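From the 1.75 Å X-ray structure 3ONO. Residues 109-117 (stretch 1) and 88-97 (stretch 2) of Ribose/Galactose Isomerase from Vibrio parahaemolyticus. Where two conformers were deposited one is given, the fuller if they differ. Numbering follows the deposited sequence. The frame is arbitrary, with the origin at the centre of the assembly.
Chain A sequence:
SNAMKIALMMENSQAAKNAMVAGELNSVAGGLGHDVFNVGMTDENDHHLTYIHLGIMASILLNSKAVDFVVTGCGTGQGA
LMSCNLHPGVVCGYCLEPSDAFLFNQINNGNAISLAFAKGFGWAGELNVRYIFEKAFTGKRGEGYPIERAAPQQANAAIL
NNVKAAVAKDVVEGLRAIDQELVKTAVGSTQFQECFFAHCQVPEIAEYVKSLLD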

# COMPACT_ATOMS: atom_id res chain seq x y z
N ASN A 109 6.67 20.86 -1.17
CA ASN A 109 7.98 21.50 -1.28
C ASN A 109 8.55 21.71 0.11
O ASN A 109 9.03 22.80 0.44
CB ASN A 109 7.82 22.85 -1.99
CG ASN A 109 9.14 23.42 -2.51
OD1 ASN A 109 10.18 22.76 -2.48
ND2 ASN A 109 9.09 24.64 -3.01
N GLY A 110 8.47 20.68 0.95
CA GLY A 110 8.96 20.77 2.31
C GLY A 110 10.42 20.37 2.37
O GLY A 110 11.07 20.26 1.33
N ASN A 111 10.94 20.14 3.57
CA ASN A 111 12.37 19.90 3.75
C ASN A 111 12.70 18.70 4.64
O ASN A 111 13.81 18.55 5.10
CB ASN A 111 13.09 21.18 4.29
CG ASN A 111 12.50 21.69 5.58
OD1 ASN A 111 11.64 21.05 6.19
ND2 ASN A 111 12.96 22.88 6.02
N ALA A 112 11.72 17.83 4.87
CA ALA A 112 11.98 16.61 5.61
C ALA A 112 10.99 15.54 5.21
O ALA A 112 9.87 15.87 4.84
CB ALA A 112 11.89 16.87 7.10
N ILE A 113 11.40 14.27 5.25
CA ILE A 113 10.45 13.18 5.06
C ILE A 113 10.65 12.15 6.17
O ILE A 113 11.78 11.96 6.64
CB ILE A 113 10.63 12.50 3.70
CG1 ILE A 113 12.08 12.07 3.50
CG2 ILE A 113 10.19 13.44 2.60
CD1 ILE A 113 12.33 11.38 2.12
N SER A 114 9.56 11.51 6.57
CA SER A 114 9.61 10.49 7.62
C SER A 114 9.16 9.16 7.06
O SER A 114 8.03 9.03 6.57
CB SER A 114 8.71 10.89 8.78
OG SER A 114 8.73 9.91 9.82
N LEU A 115 10.05 8.17 7.13
CA LEU A 115 9.77 6.84 6.59
C LEU A 115 9.34 5.89 7.69
O LEU A 115 9.63 6.12 8.86
CB LEU A 115 11.04 6.28 5.93
CG LEU A 115 11.36 6.78 4.51
CD1 LEU A 115 11.68 8.28 4.51
CD2 LEU A 115 12.55 5.99 3.94
N ALA A 116 8.67 4.80 7.29
CA ALA A 116 8.35 3.72 8.22
C ALA A 116 9.36 2.61 8.00
O ALA A 116 9.43 2.03 6.90
CB ALA A 116 6.93 3.21 7.94
N PHE A 117 10.15 2.30 9.03
CA PHE A 117 11.20 1.30 8.90
C PHE A 117 10.81 -0.06 9.48
O PHE A 117 11.55 -1.03 9.32
CB PHE A 117 12.50 1.77 9.56
CG PHE A 117 13.06 3.03 8.96
CD1 PHE A 117 13.46 3.07 7.63
CD2 PHE A 117 13.17 4.18 9.72
CE1 PHE A 117 13.97 4.23 7.09
CE2 PHE A 117 13.69 5.35 9.16
CZ PHE A 117 14.08 5.35 7.84
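Stretch 2 (88-97) PGVVCGYCLE

Stretch 2 lies alongside stretch 1 as a parallel β-neighbour: the strand of Ala-112 to Ala-116 pairs with the short extended segment around Cys-92 to Tyr-94, their axes approaching to 4.4 Å and their N-to-C directions differing by 32° (signed crossing angle -32°). The register advances one residue at a time, with CA–CA separations of 4.3 Å for Ala-112 and Cys-92, 4.8 Å for Ile-113 and Gly-93, and 4.9 Å for Ser-114 and Tyr-94. Together the two stretches bury 557 Å².

Backbone hydrogen bonds follow the parallel pattern, in which a residue of one strand bonds to two residues of the other. Gly-93 does this with both of its polar atoms: its N donates to Ala-112 O (3.0 Å) and its O accepts from Ser-114 N (2.9 Å). The ladder continues with Cys-95 N to Ser-114 O (3.0 Å). At its start, Val-91 O accepts from Asn-111 N (3.0 Å) and, weakly, from Ala-112 N (3.2 Å). CA-H...O contacts fill in between these bonds, from Cys-92 CA to Ala-112 O (3.2 Å) and from Ile-113 CA to Gly-93 O (3.3 Å).

Beyond the last direct bond, a water carries the connection: it donates to Cys-95 O (2.7 Å) and accepts from Ala-116 N (2.9 Å), bridging a gap of 4.4 Å between Ala-116 N and Cys-95 O.

Before the strand, the side chain of Asn-111 (chi1 57°, p) acts as a two-point clamp on the loop. Its OD1 accepts from Val-91 N (2.9 Å) while its ND2 donates to Gly-89 O (3.0 Å), both nearly linear. Gly-89 has a positive phi of 80°, at which a CB would jam against the preceding carbonyl. Gly-110 packs its CA against Val-91 CG1 at 3.7 Å; a CB here would point toward stretch 2 and lie only 2.6 Å from Val-91 O.

Side chains pack on both faces of the sheet. On the face of Ala-112, Ser-114, Cys-92 and Tyr-94, Ala-112 CB meets Cys-92 CB at 3.7 Å, and Ser-114 CB lies 3.9 Å from Cys-92 SG; Ser-114 OG is hydrogen-bonded elsewhere in the structure. Ile-113 points to the other face, where its partner Gly-93 has no side chain, and its CB instead reaches Cys-95 CB at 4.0 Å. Leu-115 CD1 approaches the same Cys-95 CB at 4.1 Å. Farther along, Ala-116 CB touches Leu-96 CD2 at 3.8 Å.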

# COMPACT_ATOMS: atom_id res chain seq x y z
N PRO A 88 9.10 25.29 14.12
CA PRO A 88 9.07 26.21 12.98
C PRO A 88 10.22 25.91 12.03
O PRO A 88 11.32 25.49 12.46
CB PRO A 88 9.26 27.61 13.64
CG PRO A 88 10.00 27.31 14.95
CD PRO A 88 9.49 25.93 15.39
N GLY A 89 10.00 26.14 10.75
CA GLY A 89 11.04 25.93 9.77
C GLY A 89 11.24 24.47 9.36
O GLY A 89 12.09 24.19 8.53
N VAL A 90 10.47 23.56 9.96
CA VAL A 90 10.57 22.13 9.63
C VAL A 90 9.25 21.65 9.07
O VAL A 90 8.25 21.60 9.79
CB VAL A 90 10.90 21.29 10.88
CG1 VAL A 90 11.09 19.81 10.48
CG2 VAL A 90 12.17 21.86 11.55
N VAL A 91 9.26 21.27 7.79
CA VAL A 91 8.06 20.88 7.07
C VAL A 91 8.28 19.43 6.61
O VAL A 91 8.95 19.19 5.63
CB VAL A 91 7.83 21.84 5.88
CG1 VAL A 91 6.63 21.37 5.06
CG2 VAL A 91 7.61 23.27 6.39
N CYS A 92 7.73 18.48 7.37
CA CYS A 92 8.04 17.05 7.21
C CYS A 92 6.83 16.27 6.72
O CYS A 92 5.79 16.24 7.37
CB CYS A 92 8.50 16.48 8.57
SG CYS A 92 9.12 14.77 8.47
N GLY A 93 6.96 15.62 5.56
CA GLY A 93 5.88 14.76 5.06
C GLY A 93 6.09 13.29 5.41
O GLY A 93 7.19 12.89 5.77
N TYR A 94 5.05 12.46 5.31
CA TYR A 94 5.27 11.01 5.37
C TYR A 94 5.82 10.55 4.03
O TYR A 94 5.64 11.21 3.01
CB TYR A 94 3.96 10.26 5.72
CG TYR A 94 2.89 10.29 4.64
CD1 TYR A 94 2.98 9.46 3.51
CD2 TYR A 94 1.78 11.13 4.75
CE1 TYR A 94 2.01 9.49 2.50
CE2 TYR A 94 0.79 11.16 3.74
CZ TYR A 94 0.91 10.34 2.63
OH TYR A 94 -0.04 10.37 1.63
N CYS A 95 6.52 9.42 4.02
CA CYS A 95 6.96 8.88 2.76
C CYS A 95 6.99 7.38 2.87
O CYS A 95 7.88 6.83 3.52
CB CYS A 95 8.36 9.40 2.43
SG CYS A 95 8.72 9.20 0.71
N LEU A 96 6.03 6.72 2.23
CA LEU A 96 5.88 5.27 2.36
C LEU A 96 6.17 4.51 1.08
O LEU A 96 6.45 3.31 1.11
CB LEU A 96 4.46 4.95 2.84
CG LEU A 96 4.11 5.60 4.18
CD1 LEU A 96 2.68 5.23 4.54
CD2 LEU A 96 5.06 5.15 5.28
N GLU A 97 6.09 5.19 -0.06
CA GLU A 97 6.33 4.53 -1.35
C GLU A 97 6.80 5.65 -2.28
O GLU A 97 6.59 6.83 -1.98
CB GLU A 97 5.07 3.82 -1.83
CG GLU A 97 3.86 4.71 -2.01
CD GLU A 97 3.77 5.23 -3.43
OE1 GLU A 97 4.67 4.88 -4.23
OE2 GLU A 97 2.82 5.95 -3.76
O HOH W 1 8.61 4.34 4.42